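Local coordinates for protein putative oxidoreductase molybdopterin-binding subunit (Sulfolobus tokodaii, PDB 4ZOH) that binds the molybdenum pterin cytosine dinucleotide cofactor and is probably the molybdopterin-binding subunit of an oxidoreductase of the xanthine dehydrogenase and aldehyde oxidase family, at residues Ala81-Lys86 / Asp93-Val98; Gly53-Glu58 / Ala229-Met234; His222-Ala227 / Leu239-Thr244; Phe66-Lys71 / Gly77-Ile82; Glu166-Leu171 / Ile250-Gly255. One frame throughout, in Å; residues are numbered along the deposited sequence.

Interaction 1: Ala81-Lys86 / Asp93-Val98; sequences AIVIAK and DLIESV
Val83 meets three side chains of 93-98 with different parts of its isopropyl group. CB faces the end of Leu94, with Leu94 CD2 3.9 Å from Val83 CB. The CG2 branch packs on Ile95, where Val83 CG2 and Ile95 CD1 are also 3.9 Å apart. The CG1 branch turns to Val98, and here the packing is tight: Val83 CG1 and Val98 CG2 are 3.5 Å apart. The angles of approach differ as well. Ile95 runs at about a right angle to Val83, while Val98 comes in at a slant. The first torsion of Val83 (chi1 -51°) sets this division of labour. It puts CG1 anti to the carbonyl carbon and CG2 between the backbone N and the carbonyl carbon.

The contact is a strand covered by the helix that follows it. Strand 79-85 leads into helix 88-95, and the chain folds back so that the helix and its end lie against the strand. This is part of the a/b hammerhead domain of the aldehyde oxidase and xanthine dehydrogenase family. A type I turn from Ile95 to Val98 then carries Val98 back toward the strand. Its CG1 branch reaches Ala81, with Val98 CG1 4.2 Å from Ala81 CB.

Leu94 also touches the backbone. Its CD2 methyl lies 3.4 Å from Ile84 O, and Ala85 CB is a looser neighbour of the same methyl. Ile82 and Ile84 point away from 93-98, and their side chains pack on Leu231 of helix 223-235. Val98 also rests on Ile54 of strand 54-56.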
# COMPACT_ATOMS: atom_id res chain seq x y z
N ALA A 81 0.28 -22.70 -17.88
CA ALA A 81 -1.02 -22.04 -17.72
C ALA A 81 -0.96 -21.12 -16.49
O ALA A 81 -0.12 -21.35 -15.58
CB ALA A 81 -2.12 -23.09 -17.52
N ILE A 82 -1.87 -20.14 -16.44
CA ILE A 82 -1.93 -19.16 -15.32
C ILE A 82 -3.37 -19.12 -14.82
O ILE A 82 -4.29 -18.93 -15.64
CB ILE A 82 -1.54 -17.73 -15.72
CG1 ILE A 82 -0.28 -17.67 -16.56
CG2 ILE A 82 -1.41 -16.88 -14.46
CD1 ILE A 82 -0.50 -17.49 -18.03
N VAL A 83 -3.59 -19.34 -13.51
CA VAL A 83 -4.90 -19.19 -12.99
C VAL A 83 -4.95 -17.92 -12.15
O VAL A 83 -3.90 -17.52 -11.53
CB VAL A 83 -5.40 -20.39 -12.22
CG1 VAL A 83 -5.24 -21.71 -13.05
CG2 VAL A 83 -4.79 -20.54 -10.83
N ILE A 84 -6.15 -17.31 -12.10
CA ILE A 84 -6.44 -16.10 -11.27
C ILE A 84 -7.64 -16.32 -10.35
O ILE A 84 -8.69 -16.84 -10.78
CB ILE A 84 -6.59 -14.84 -12.13
CG1 ILE A 84 -5.49 -14.85 -13.21
CG2 ILE A 84 -6.62 -13.57 -11.24
CD1 ILE A 84 -4.97 -13.53 -13.72
N ALA A 85 -7.48 -16.02 -9.06
CA ALA A 85 -8.62 -16.18 -8.17
C ALA A 85 -8.62 -15.09 -7.07
O ALA A 85 -7.70 -14.26 -6.99
CB ALA A 85 -8.66 -17.59 -7.56
N LYS A 86 -9.64 -15.12 -6.24
CA LYS A 86 -9.88 -14.14 -5.21
C LYS A 86 -8.80 -14.17 -4.17
O LYS A 86 -8.53 -13.13 -3.61
CB LYS A 86 -11.23 -14.44 -4.56
CG LYS A 86 -11.56 -13.80 -3.22
CD LYS A 86 -12.53 -14.67 -2.39
CE LYS A 86 -13.51 -13.83 -1.60
NZ LYS A 86 -14.89 -14.41 -1.54
N ASP A 93 -7.09 -24.27 -5.48
CA ASP A 93 -8.27 -25.06 -5.87
C ASP A 93 -8.42 -25.00 -7.38
O ASP A 93 -8.50 -26.04 -8.01
CB ASP A 93 -9.56 -24.54 -5.22
CG ASP A 93 -9.55 -24.64 -3.79
OD1 ASP A 93 -8.78 -25.49 -3.28
OD2 ASP A 93 -10.32 -23.88 -3.12
N LEU A 94 -8.42 -23.79 -7.95
CA LEU A 94 -8.59 -23.62 -9.38
C LEU A 94 -7.53 -24.31 -10.22
O LEU A 94 -7.82 -24.74 -11.33
CB LEU A 94 -8.69 -22.14 -9.72
CG LEU A 94 -9.07 -21.72 -11.14
CD1 LEU A 94 -10.41 -22.29 -11.59
CD2 LEU A 94 -9.13 -20.21 -11.13
N ILE A 95 -6.29 -24.41 -9.70
CA ILE A 95 -5.21 -25.13 -10.40
C ILE A 95 -5.71 -26.57 -10.78
O ILE A 95 -5.50 -27.03 -11.88
CB ILE A 95 -3.91 -25.24 -9.55
CG1 ILE A 95 -3.14 -23.91 -9.47
CG2 ILE A 95 -2.97 -26.33 -10.12
CD1 ILE A 95 -2.34 -23.55 -10.70
N GLU A 96 -6.38 -27.23 -9.86
CA GLU A 96 -6.85 -28.61 -10.03
C GLU A 96 -7.92 -28.78 -11.11
O GLU A 96 -8.18 -29.91 -11.53
CB GLU A 96 -7.47 -29.09 -8.74
CG GLU A 96 -6.48 -29.19 -7.60
CD GLU A 96 -7.14 -29.54 -6.29
OE1 GLU A 96 -8.35 -29.29 -6.13
OE2 GLU A 96 -6.44 -30.05 -5.41
N SER A 97 -8.53 -27.68 -11.56
CA SER A 97 -9.51 -27.72 -12.65
C SER A 97 -8.90 -27.53 -13.99
O SER A 97 -9.61 -27.70 -14.97
CB SER A 97 -10.57 -26.63 -12.49
OG SER A 97 -11.26 -26.89 -11.30
N VAL A 98 -7.63 -27.11 -14.08
CA VAL A 98 -7.10 -26.80 -15.39
C VAL A 98 -7.00 -28.11 -16.17
O VAL A 98 -6.78 -29.15 -15.57
CB VAL A 98 -5.79 -26.04 -15.34
CG1 VAL A 98 -5.31 -25.65 -16.74
CG2 VAL A 98 -5.92 -24.79 -14.45

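Interaction 2: Gly53-Glu58 / Ala229-Met234; sequences GIFTGE and AKLALM
Strand 54-56, an outermost strand of a mixed seven-stranded sheet within this chain, meets helix 223-235 through Phe55, whose ring lies against Leu231 and Met234. Leu231 comes over one face of the ring. Its CD2 methyl is 4.2 Å from the ring centroid, 27° off the ring normal, which is a CH-pi contact. The nearest ring atom is Phe55 CD1, 3.8 Å from Leu231 CD2.

Met234 approaches from another side. Its CE methyl is at the ring edge, near the plane, 4.0 Å from Phe55 CE1. The sulfur stands obliquely to the ring, with Met234 SD 5.4 Å from the centroid of Phe55, a Met-aromatic contact. A bend at chi3 (121°) turns the methyl of Met234 to the edge of the ring.

The contact joins the hammerhead part of the chain, which holds the strand, to a molybdopterin cofactor-binding part, which holds the helix. Leu231 and Met234 are three residues apart, so both lie on the helix side that faces the strand. With an alanine at Phe55, Leu231 CD2 would probably lose the ring face it packs on, and Met234 would be freer to turn.

Phe55 is also held by its own sheet. Its backbone pairs with Ile82 of strand 79-85, and its side chain touches Ile82 and Ile84. Just beyond, Thr56 OG1 accepts a 3.2 Å bond from Glu58 N in an ST turn.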
# COMPACT_ATOMS: atom_id res chain seq x y z
N GLY A 53 -10.93 -17.60 -15.67
CA GLY A 53 -9.92 -17.54 -14.60
C GLY A 53 -8.68 -18.32 -15.00
O GLY A 53 -7.74 -18.40 -14.21
N ILE A 54 -8.66 -18.86 -16.25
CA ILE A 54 -7.57 -19.72 -16.76
C ILE A 54 -7.02 -19.13 -18.02
O ILE A 54 -7.74 -18.96 -19.00
CB ILE A 54 -8.00 -21.20 -16.90
CG1 ILE A 54 -8.39 -21.75 -15.51
CG2 ILE A 54 -6.87 -22.03 -17.46
CD1 ILE A 54 -9.26 -22.98 -15.56
N PHE A 55 -5.76 -18.71 -17.95
CA PHE A 55 -5.01 -18.11 -19.05
C PHE A 55 -3.92 -19.07 -19.53
O PHE A 55 -3.50 -19.99 -18.79
CB PHE A 55 -4.42 -16.70 -18.66
CG PHE A 55 -5.50 -15.72 -18.24
CD1 PHE A 55 -5.99 -14.77 -19.16
CD2 PHE A 55 -6.12 -15.84 -16.98
CE1 PHE A 55 -7.03 -13.91 -18.80
CE2 PHE A 55 -7.15 -14.99 -16.61
CZ PHE A 55 -7.62 -14.05 -17.52
N THR A 56 -3.44 -18.88 -20.76
CA THR A 56 -2.47 -19.85 -21.26
C THR A 56 -1.33 -19.06 -21.83
O THR A 56 -1.39 -17.83 -21.87
CB THR A 56 -3.06 -20.76 -22.39
OG1 THR A 56 -3.25 -19.94 -23.53
CG2 THR A 56 -4.38 -21.36 -21.97
N GLY A 57 -0.34 -19.76 -22.36
CA GLY A 57 0.78 -19.08 -22.94
C GLY A 57 0.39 -18.19 -24.09
O GLY A 57 1.13 -17.26 -24.40
N GLU A 58 -0.71 -18.51 -24.76
CA GLU A 58 -1.17 -17.70 -25.93
C GLU A 58 -1.55 -16.30 -25.51
O GLU A 58 -1.42 -15.39 -26.29
CB GLU A 58 -2.38 -18.35 -26.67
CG GLU A 58 -2.07 -19.76 -27.24
CD GLU A 58 -1.04 -19.80 -28.40
OE1 GLU A 58 -0.54 -18.74 -28.91
OE2 GLU A 58 -0.72 -20.94 -28.83
N ALA A 229 3.15 -9.39 -15.37
CA ALA A 229 3.17 -8.05 -15.83
C ALA A 229 2.22 -7.84 -17.05
O ALA A 229 1.46 -6.86 -17.12
CB ALA A 229 4.55 -7.69 -16.15
N LYS A 230 2.26 -8.79 -17.97
CA LYS A 230 1.46 -8.78 -19.14
C LYS A 230 -0.03 -8.97 -18.75
O LYS A 230 -0.87 -8.27 -19.22
CB LYS A 230 1.92 -9.93 -20.04
CG LYS A 230 0.94 -10.22 -21.19
CD LYS A 230 1.17 -9.13 -22.24
CE LYS A 230 1.12 -9.71 -23.66
NZ LYS A 230 0.29 -8.72 -24.37
N LEU A 231 -0.34 -9.95 -17.91
CA LEU A 231 -1.65 -10.03 -17.33
C LEU A 231 -2.19 -8.76 -16.64
O LEU A 231 -3.41 -8.48 -16.77
CB LEU A 231 -1.77 -11.21 -16.40
CG LEU A 231 -1.68 -12.58 -17.07
CD1 LEU A 231 -1.54 -13.63 -16.00
CD2 LEU A 231 -2.90 -12.85 -17.96
N ALA A 232 -1.31 -8.00 -15.97
CA ALA A 232 -1.77 -6.82 -15.26
C ALA A 232 -2.28 -5.80 -16.27
O ALA A 232 -3.27 -5.14 -15.95
CB ALA A 232 -0.69 -6.20 -14.36
N LEU A 233 -1.62 -5.64 -17.43
CA LEU A 233 -2.14 -4.78 -18.51
C LEU A 233 -3.57 -5.12 -18.95
O LEU A 233 -4.39 -4.25 -19.22
CB LEU A 233 -1.23 -4.76 -19.76
CG LEU A 233 0.26 -4.55 -19.52
CD1 LEU A 233 0.91 -4.40 -20.86
CD2 LEU A 233 0.55 -3.39 -18.60
N MET A 234 -3.85 -6.40 -18.97
CA MET A 234 -5.11 -6.90 -19.41
C MET A 234 -6.19 -6.81 -18.31
O MET A 234 -7.29 -6.38 -18.58
CB MET A 234 -4.93 -8.36 -19.86
CG MET A 234 -5.85 -8.76 -20.97
SD MET A 234 -6.02 -10.54 -21.01
CE MET A 234 -7.81 -10.57 -20.76

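Interaction 3: His222-Ala227 / Leu239-Thr244; sequences HPEEYA and LKWVPT
Trp241 and Glu224 bury the most surface here, and Glu224 lies with its CB over one face of the Trp241 ring. The ring so covered is the six-membered one. Glu224 CB is 3.4 Å from the centroid of that ring, 13° off the normal, a CH-pi contact. Glu224 CG comes as close as 3.3 Å to Trp241 CZ2. A bend at chi2 (92°) carries the chain of Glu224 on across the rim of the ring. The carboxylate plane ends 44° from the indole plane, so the two are not stacked flat. Its OE2 forms salt bridges with Arg38 and Arg168, so this buried acid is probably kept charged. The opposite face of the indole is covered by Pro243 CD.

Glu225 has a smaller share, touching Trp241 obliquely with its CG. Its OE1 takes a straight 2.9 Å bond from His222 N, the residue at the N-cap of the helix. Glu225 OE2 bonds to Ser183.

The contact places the first turn of helix 223-235 on strand 239-241, which follows it in the chain. That strand lies between strands 32-38 and 170-174 of the mixed sheet, and Phe36 of strand 32-38 meets Trp241 edge-to-face.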
# COMPACT_ATOMS: atom_id res chain seq x y z
N HIS A 222 11.97 -13.78 -14.31
CA HIS A 222 11.50 -15.06 -14.49
C HIS A 222 10.27 -15.15 -15.40
O HIS A 222 9.55 -14.18 -15.50
CB HIS A 222 11.13 -15.60 -13.12
CG HIS A 222 12.35 -15.96 -12.33
ND1 HIS A 222 12.86 -17.23 -12.31
CD2 HIS A 222 13.20 -15.19 -11.61
CE1 HIS A 222 13.95 -17.27 -11.56
NE2 HIS A 222 14.19 -16.04 -11.14
N PRO A 223 9.99 -16.34 -15.95
CA PRO A 223 8.74 -16.39 -16.78
C PRO A 223 7.50 -15.84 -16.06
O PRO A 223 6.73 -15.08 -16.68
CB PRO A 223 8.56 -17.89 -17.10
CG PRO A 223 9.93 -18.51 -16.92
CD PRO A 223 10.58 -17.70 -15.78
N GLU A 224 7.34 -16.16 -14.77
CA GLU A 224 6.20 -15.69 -14.00
C GLU A 224 6.14 -14.16 -13.89
O GLU A 224 5.05 -13.55 -13.88
CB GLU A 224 6.22 -16.29 -12.58
CG GLU A 224 6.11 -17.80 -12.53
CD GLU A 224 7.47 -18.45 -12.52
OE1 GLU A 224 8.32 -18.03 -13.25
OE2 GLU A 224 7.68 -19.42 -11.81
N GLU A 225 7.30 -13.51 -13.83
CA GLU A 225 7.27 -12.08 -13.73
C GLU A 225 6.80 -11.41 -15.04
O GLU A 225 5.98 -10.49 -15.03
CB GLU A 225 8.65 -11.52 -13.31
CG GLU A 225 9.02 -11.70 -11.81
CD GLU A 225 10.51 -11.44 -11.59
OE1 GLU A 225 11.31 -12.29 -11.96
OE2 GLU A 225 10.93 -10.41 -11.08
N TYR A 226 7.39 -11.81 -16.16
CA TYR A 226 6.86 -11.37 -17.51
C TYR A 226 5.36 -11.62 -17.67
O TYR A 226 4.63 -10.72 -18.08
CB TYR A 226 7.61 -12.09 -18.64
CG TYR A 226 9.06 -11.65 -18.80
CD1 TYR A 226 9.37 -10.31 -19.00
CD2 TYR A 226 10.09 -12.59 -18.75
CE1 TYR A 226 10.65 -9.89 -19.24
CE2 TYR A 226 11.38 -12.20 -19.00
CZ TYR A 226 11.64 -10.85 -19.26
OH TYR A 226 12.92 -10.45 -19.47
N ALA A 227 4.91 -12.79 -17.30
CA ALA A 227 3.50 -13.13 -17.42
C ALA A 227 2.61 -12.29 -16.52
O ALA A 227 1.54 -11.80 -16.94
CB ALA A 227 3.26 -14.61 -17.19
N LEU A 239 -2.38 -7.80 -9.04
CA LEU A 239 -2.24 -9.23 -9.18
C LEU A 239 -0.97 -9.57 -8.38
O LEU A 239 0.12 -9.04 -8.70
CB LEU A 239 -1.97 -9.55 -10.67
CG LEU A 239 -3.03 -9.17 -11.76
CD1 LEU A 239 -2.59 -9.84 -13.08
CD2 LEU A 239 -4.48 -9.58 -11.42
N LYS A 240 -1.16 -10.42 -7.37
CA LYS A 240 -0.10 -10.91 -6.49
C LYS A 240 0.27 -12.33 -6.91
O LYS A 240 -0.60 -13.21 -7.01
CB LYS A 240 -0.61 -10.95 -5.02
CG LYS A 240 0.33 -11.59 -4.00
CD LYS A 240 1.51 -10.65 -3.65
CE LYS A 240 1.12 -9.42 -2.80
NZ LYS A 240 0.66 -9.92 -1.44
N TRP A 241 1.55 -12.54 -7.13
CA TRP A 241 2.00 -13.88 -7.39
C TRP A 241 3.03 -14.30 -6.29
O TRP A 241 4.07 -13.59 -6.11
CB TRP A 241 2.72 -13.90 -8.74
CG TRP A 241 3.53 -15.20 -8.91
CD1 TRP A 241 3.05 -16.46 -8.90
CD2 TRP A 241 4.97 -15.32 -9.02
NE1 TRP A 241 4.10 -17.38 -9.07
CE2 TRP A 241 5.27 -16.70 -9.17
CE3 TRP A 241 6.02 -14.40 -9.07
CZ2 TRP A 241 6.61 -17.18 -9.32
CZ3 TRP A 241 7.35 -14.89 -9.29
CH2 TRP A 241 7.62 -16.27 -9.38
N VAL A 242 2.77 -15.41 -5.61
CA VAL A 242 3.79 -15.98 -4.70
C VAL A 242 3.80 -17.50 -4.88
O VAL A 242 2.86 -18.15 -4.54
CB VAL A 242 3.57 -15.63 -3.21
CG1 VAL A 242 4.70 -16.22 -2.34
CG2 VAL A 242 3.47 -14.13 -3.02
N PRO A 243 4.89 -18.06 -5.41
CA PRO A 243 5.01 -19.53 -5.56
C PRO A 243 5.08 -20.24 -4.22
O PRO A 243 5.54 -19.64 -3.20
CB PRO A 243 6.32 -19.70 -6.35
CG PRO A 243 7.11 -18.50 -5.88
CD PRO A 243 6.15 -17.38 -5.75
N THR A 244 4.61 -21.48 -4.17
CA THR A 244 4.95 -22.32 -3.02
C THR A 244 6.45 -22.67 -3.05
O THR A 244 7.17 -22.49 -4.09
CB THR A 244 4.16 -23.62 -3.02
OG1 THR A 244 4.66 -24.42 -4.09
CG2 THR A 244 2.61 -23.35 -3.20

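Interaction 4: Phe66-Lys71 / Gly77-Ile82; sequences FPIATK and GQPIAI
Water 1 ties the two segments together at Gln78. It accepts from Gln78 NE2 at 2.9 Å and donates to Pro67 O at 2.8 Å. The same NE2 sits 3.3 Å from Phe66 CE1, obliquely to the ring, with amide and ring planes 38° apart. Gln78 reaches this place with CG anti to the backbone N (chi1 -164°) and an extended chain. The other end of its amide, OE1, bonds to Thr73 and to Thr74 N, which fixes the rotation of the group. Ala69 CB packs beside the amide.

The direct bond runs from Ala69 N to Pro79 O, 3.2 Å long and nearly straight at 162°. Water 2 donates to Ala69 O; its very short approach to Ile80 O is doubtful as a bond. The loop 66-71 thus lies along the start of strand 79-85 in the hammerhead domain. Ile80 and Ala81 form a classic beta bulge facing Val37 of strand 32-38.

Ile68 supplies the main apolar packing. Its CD1 lies 3.6 Å from Pro79 CB, and the two side chains cross at about a right angle. The CG2 branch of Ile68 meets the backbone, 3.4 Å from Pro79 O. Pro67, which follows a cis peptide bond, packs on Pro223 and Tyr226 of helix 223-235.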
# COMPACT_ATOMS: atom_id res chain seq x y z
N PHE A 66 8.31 -19.34 -24.90
CA PHE A 66 9.04 -18.66 -23.78
C PHE A 66 8.57 -17.22 -23.85
O PHE A 66 8.45 -16.70 -24.97
CB PHE A 66 10.57 -18.76 -23.94
CG PHE A 66 11.08 -20.20 -23.86
CD1 PHE A 66 11.38 -20.81 -22.59
CD2 PHE A 66 11.22 -21.00 -25.04
CE1 PHE A 66 11.78 -22.16 -22.53
CE2 PHE A 66 11.62 -22.35 -24.97
CZ PHE A 66 11.90 -22.94 -23.72
N PRO A 67 8.30 -16.57 -22.69
CA PRO A 67 8.51 -17.14 -21.32
C PRO A 67 7.59 -18.27 -20.92
O PRO A 67 8.00 -19.17 -20.12
CB PRO A 67 8.24 -15.94 -20.38
CG PRO A 67 7.59 -14.87 -21.24
CD PRO A 67 8.16 -15.11 -22.65
N ILE A 68 6.34 -18.25 -21.41
CA ILE A 68 5.37 -19.31 -21.04
C ILE A 68 5.24 -20.31 -22.23
O ILE A 68 5.22 -19.87 -23.38
CB ILE A 68 4.00 -18.74 -20.67
CG1 ILE A 68 4.12 -17.64 -19.58
CG2 ILE A 68 3.04 -19.88 -20.20
CD1 ILE A 68 4.63 -18.12 -18.15
N ALA A 69 5.19 -21.63 -21.98
CA ALA A 69 5.09 -22.57 -23.07
C ALA A 69 3.67 -22.48 -23.57
O ALA A 69 2.72 -22.39 -22.74
CB ALA A 69 5.39 -23.97 -22.64
N THR A 70 3.54 -22.49 -24.92
CA THR A 70 2.22 -22.49 -25.65
C THR A 70 1.90 -23.80 -26.35
O THR A 70 0.88 -24.39 -26.05
CB THR A 70 2.15 -21.38 -26.69
OG1 THR A 70 3.30 -21.48 -27.52
CG2 THR A 70 2.18 -20.02 -26.05
N LYS A 71 2.79 -24.29 -27.23
CA LYS A 71 2.68 -25.65 -27.88
C LYS A 71 3.57 -26.73 -27.30
O LYS A 71 3.24 -27.95 -27.39
CB LYS A 71 3.07 -25.62 -29.35
CG LYS A 71 3.12 -24.28 -30.01
CD LYS A 71 1.81 -23.98 -30.69
CE LYS A 71 2.06 -22.97 -31.80
NZ LYS A 71 0.77 -22.28 -32.03
N GLY A 77 8.22 -28.38 -14.26
CA GLY A 77 8.21 -27.10 -13.55
C GLY A 77 7.98 -25.90 -14.45
O GLY A 77 7.82 -24.76 -13.94
N GLN A 78 8.00 -26.11 -15.79
CA GLN A 78 7.74 -24.97 -16.68
C GLN A 78 6.29 -24.51 -16.55
O GLN A 78 5.38 -25.33 -16.51
CB GLN A 78 8.09 -25.24 -18.12
CG GLN A 78 8.18 -23.94 -18.97
CD GLN A 78 8.47 -24.29 -20.42
OE1 GLN A 78 8.27 -25.44 -20.78
NE2 GLN A 78 9.01 -23.37 -21.22
N PRO A 79 6.09 -23.19 -16.42
CA PRO A 79 4.70 -22.69 -16.52
C PRO A 79 4.03 -22.96 -17.91
O PRO A 79 4.61 -22.63 -19.01
CB PRO A 79 4.85 -21.17 -16.26
CG PRO A 79 6.21 -20.96 -15.71
CD PRO A 79 7.07 -22.09 -16.25
N ILE A 80 2.86 -23.56 -17.83
CA ILE A 80 2.07 -23.89 -19.02
C ILE A 80 0.68 -23.24 -19.03
O ILE A 80 0.01 -23.19 -20.07
CB ILE A 80 2.02 -25.44 -19.26
CG1 ILE A 80 1.42 -26.16 -18.07
CG2 ILE A 80 3.44 -25.89 -19.58
CD1 ILE A 80 1.12 -27.65 -18.31
N ALA A 81 0.28 -22.70 -17.88
CA ALA A 81 -1.02 -22.04 -17.72
C ALA A 81 -0.96 -21.12 -16.49
O ALA A 81 -0.12 -21.35 -15.58
CB ALA A 81 -2.12 -23.09 -17.52
N ILE A 82 -1.87 -20.14 -16.44
CA ILE A 82 -1.93 -19.16 -15.32
C ILE A 82 -3.37 -19.12 -14.82
O ILE A 82 -4.29 -18.93 -15.64
CB ILE A 82 -1.54 -17.73 -15.72
CG1 ILE A 82 -0.28 -17.67 -16.56
CG2 ILE A 82 -1.41 -16.88 -14.46
CD1 ILE A 82 -0.50 -17.49 -18.03
O HOH W 1 9.93 -21.18 -19.63
O HOH W 2 0.03 -22.49 -22.43

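Interaction 5: Glu166-Leu171 / Ile250-Gly255; sequences ETRGAL and ISAGHG
With CG anti to its carbonyl carbon (chi1 -66°) and a bend at chi3 (-52°), Arg168 reaches across to Ser251 and Ala252 with its guanidinium group. The methyl of Ala252 lies over the centre of one guanidinium face. Ala252 CB is 3.4 Å above that plane, and 3.5 Å from both Arg168 NE and Arg168 CZ. Ser251 comes in obliquely. Arg168 NH1 is 2.9 Å from Ser251 OG, but the angle at the hydrogen is only 122°, so this hydrogen bond is weak. The stronger partner of Ser251 OG is the carbonyl of Glu247, one turn back in helix 245-251.

The segment 250-255 covers the end of that helix, with Ala252 the first residue past it, and the start of strand 254-266. Arg168 lies just before strand 170-174. The contact therefore links the loop before strand 170-174 of one sheet to the turn that leads into strand 254-266 of another, within a molybdopterin cofactor-binding domain. Arg168 is set back from the cofactor, its side chain about 12 Å from the bound pterin cytosine dinucleotide.

Two acids hold the guanidinium. Arg168 NE makes a salt bridge to Glu248, and Arg168 NH2 one to Glu224. Were a leucine in its place, Glu248 and Glu224 would each probably lose a positive partner, and Ala252 CB the flat group beneath it. The guanidinium is buried, and its positive charge is probably balanced by the two carboxylates it bonds, while Ala252 adds an apolar cover and Ser251 a weak polar one.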
# COMPACT_ATOMS: atom_id res chain seq x y z
N GLU A 166 13.22 -16.38 1.48
CA GLU A 166 12.06 -15.83 0.74
C GLU A 166 12.17 -16.24 -0.75
O GLU A 166 13.18 -15.91 -1.45
CB GLU A 166 11.95 -14.27 0.82
CG GLU A 166 10.63 -13.74 0.21
CD GLU A 166 10.75 -12.36 -0.43
OE1 GLU A 166 9.70 -11.72 -0.71
OE2 GLU A 166 11.88 -11.85 -0.68
N THR A 167 11.12 -16.89 -1.23
CA THR A 167 10.96 -17.16 -2.70
C THR A 167 10.81 -15.90 -3.51
O THR A 167 10.77 -14.81 -2.97
CB THR A 167 9.75 -18.02 -3.01
OG1 THR A 167 8.57 -17.30 -2.66
CG2 THR A 167 9.78 -19.35 -2.19
N ARG A 168 10.85 -16.07 -4.84
CA ARG A 168 10.42 -15.02 -5.78
C ARG A 168 9.04 -14.59 -5.35
O ARG A 168 8.36 -15.28 -4.57
CB ARG A 168 10.35 -15.62 -7.23
CG ARG A 168 11.74 -16.01 -7.75
CD ARG A 168 11.65 -16.98 -8.95
NE ARG A 168 10.82 -18.12 -8.62
CZ ARG A 168 10.20 -18.91 -9.49
NH1 ARG A 168 9.44 -19.89 -9.01
NH2 ARG A 168 10.39 -18.74 -10.82
N GLY A 169 8.58 -13.48 -5.93
CA GLY A 169 7.17 -13.07 -5.68
C GLY A 169 7.04 -11.71 -6.30
O GLY A 169 8.05 -10.96 -6.45
N ALA A 170 5.81 -11.34 -6.61
CA ALA A 170 5.62 -10.08 -7.32
C ALA A 170 4.18 -9.63 -7.23
O ALA A 170 3.26 -10.45 -6.91
CB ALA A 170 6.02 -10.21 -8.79
N LEU A 171 4.03 -8.32 -7.43
CA LEU A 171 2.75 -7.66 -7.33
C LEU A 171 2.67 -6.61 -8.43
O LEU A 171 3.52 -5.72 -8.47
CB LEU A 171 2.56 -6.96 -5.95
CG LEU A 171 1.29 -6.13 -5.75
CD1 LEU A 171 -0.03 -6.94 -5.89
CD2 LEU A 171 1.36 -5.39 -4.37
N ILE A 250 11.50 -26.50 -7.87
CA ILE A 250 11.35 -27.10 -9.17
C ILE A 250 11.64 -26.14 -10.33
O ILE A 250 12.05 -26.55 -11.44
CB ILE A 250 9.96 -27.73 -9.11
CG1 ILE A 250 10.08 -29.15 -8.60
CG2 ILE A 250 9.08 -27.48 -10.29
CD1 ILE A 250 8.77 -29.65 -8.07
N SER A 251 11.49 -24.85 -10.08
CA SER A 251 11.58 -23.88 -11.18
C SER A 251 12.65 -22.83 -11.08
O SER A 251 12.84 -22.03 -12.01
CB SER A 251 10.19 -23.20 -11.35
OG SER A 251 9.75 -22.58 -10.14
N ALA A 252 13.34 -22.71 -9.95
CA ALA A 252 14.20 -21.53 -9.86
C ALA A 252 15.37 -21.76 -8.92
O ALA A 252 15.28 -22.64 -8.03
CB ALA A 252 13.41 -20.30 -9.46
N GLY A 253 16.41 -20.97 -9.15
CA GLY A 253 17.66 -20.97 -8.40
C GLY A 253 18.59 -22.17 -8.59
O GLY A 253 19.53 -22.31 -7.79
N HIS A 254 18.40 -23.00 -9.64
CA HIS A 254 19.39 -24.05 -10.00
C HIS A 254 20.67 -23.46 -10.53
O HIS A 254 20.62 -22.57 -11.35
CB HIS A 254 18.83 -25.02 -11.05
CG HIS A 254 17.63 -25.77 -10.59
ND1 HIS A 254 17.40 -27.08 -10.94
CD2 HIS A 254 16.60 -25.40 -9.78
CE1 HIS A 254 16.27 -27.50 -10.38
NE2 HIS A 254 15.77 -26.50 -9.66
N GLY A 255 21.81 -23.91 -10.01
CA GLY A 255 23.10 -23.34 -10.45
C GLY A 255 24.17 -24.39 -10.47
O GLY A 255 23.88 -25.55 -10.18

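From the N terminus, strand 54-56 opens the long loop that interaction 2 closes 171 residues later on helix 223-235. Interactions 4 and 1 nest inside that loop. Interaction 4 closes a short loop onto strand 79-85, and interaction 1 begins on the same strand, sharing Ala81 and Ile82, before closing on the end of helix 88-95. Interaction 5 opens at 166-171 and crosses interaction 2. Interaction 3 lies inside the loop of interaction 5, crosses interaction 2 and shares helix 223-235 with it. Together they tie the hammerhead domain to the first molybdopterin cofactor-binding domain. All five reach one mixed sheet, and interaction 5 also reaches strand 254-266 of another.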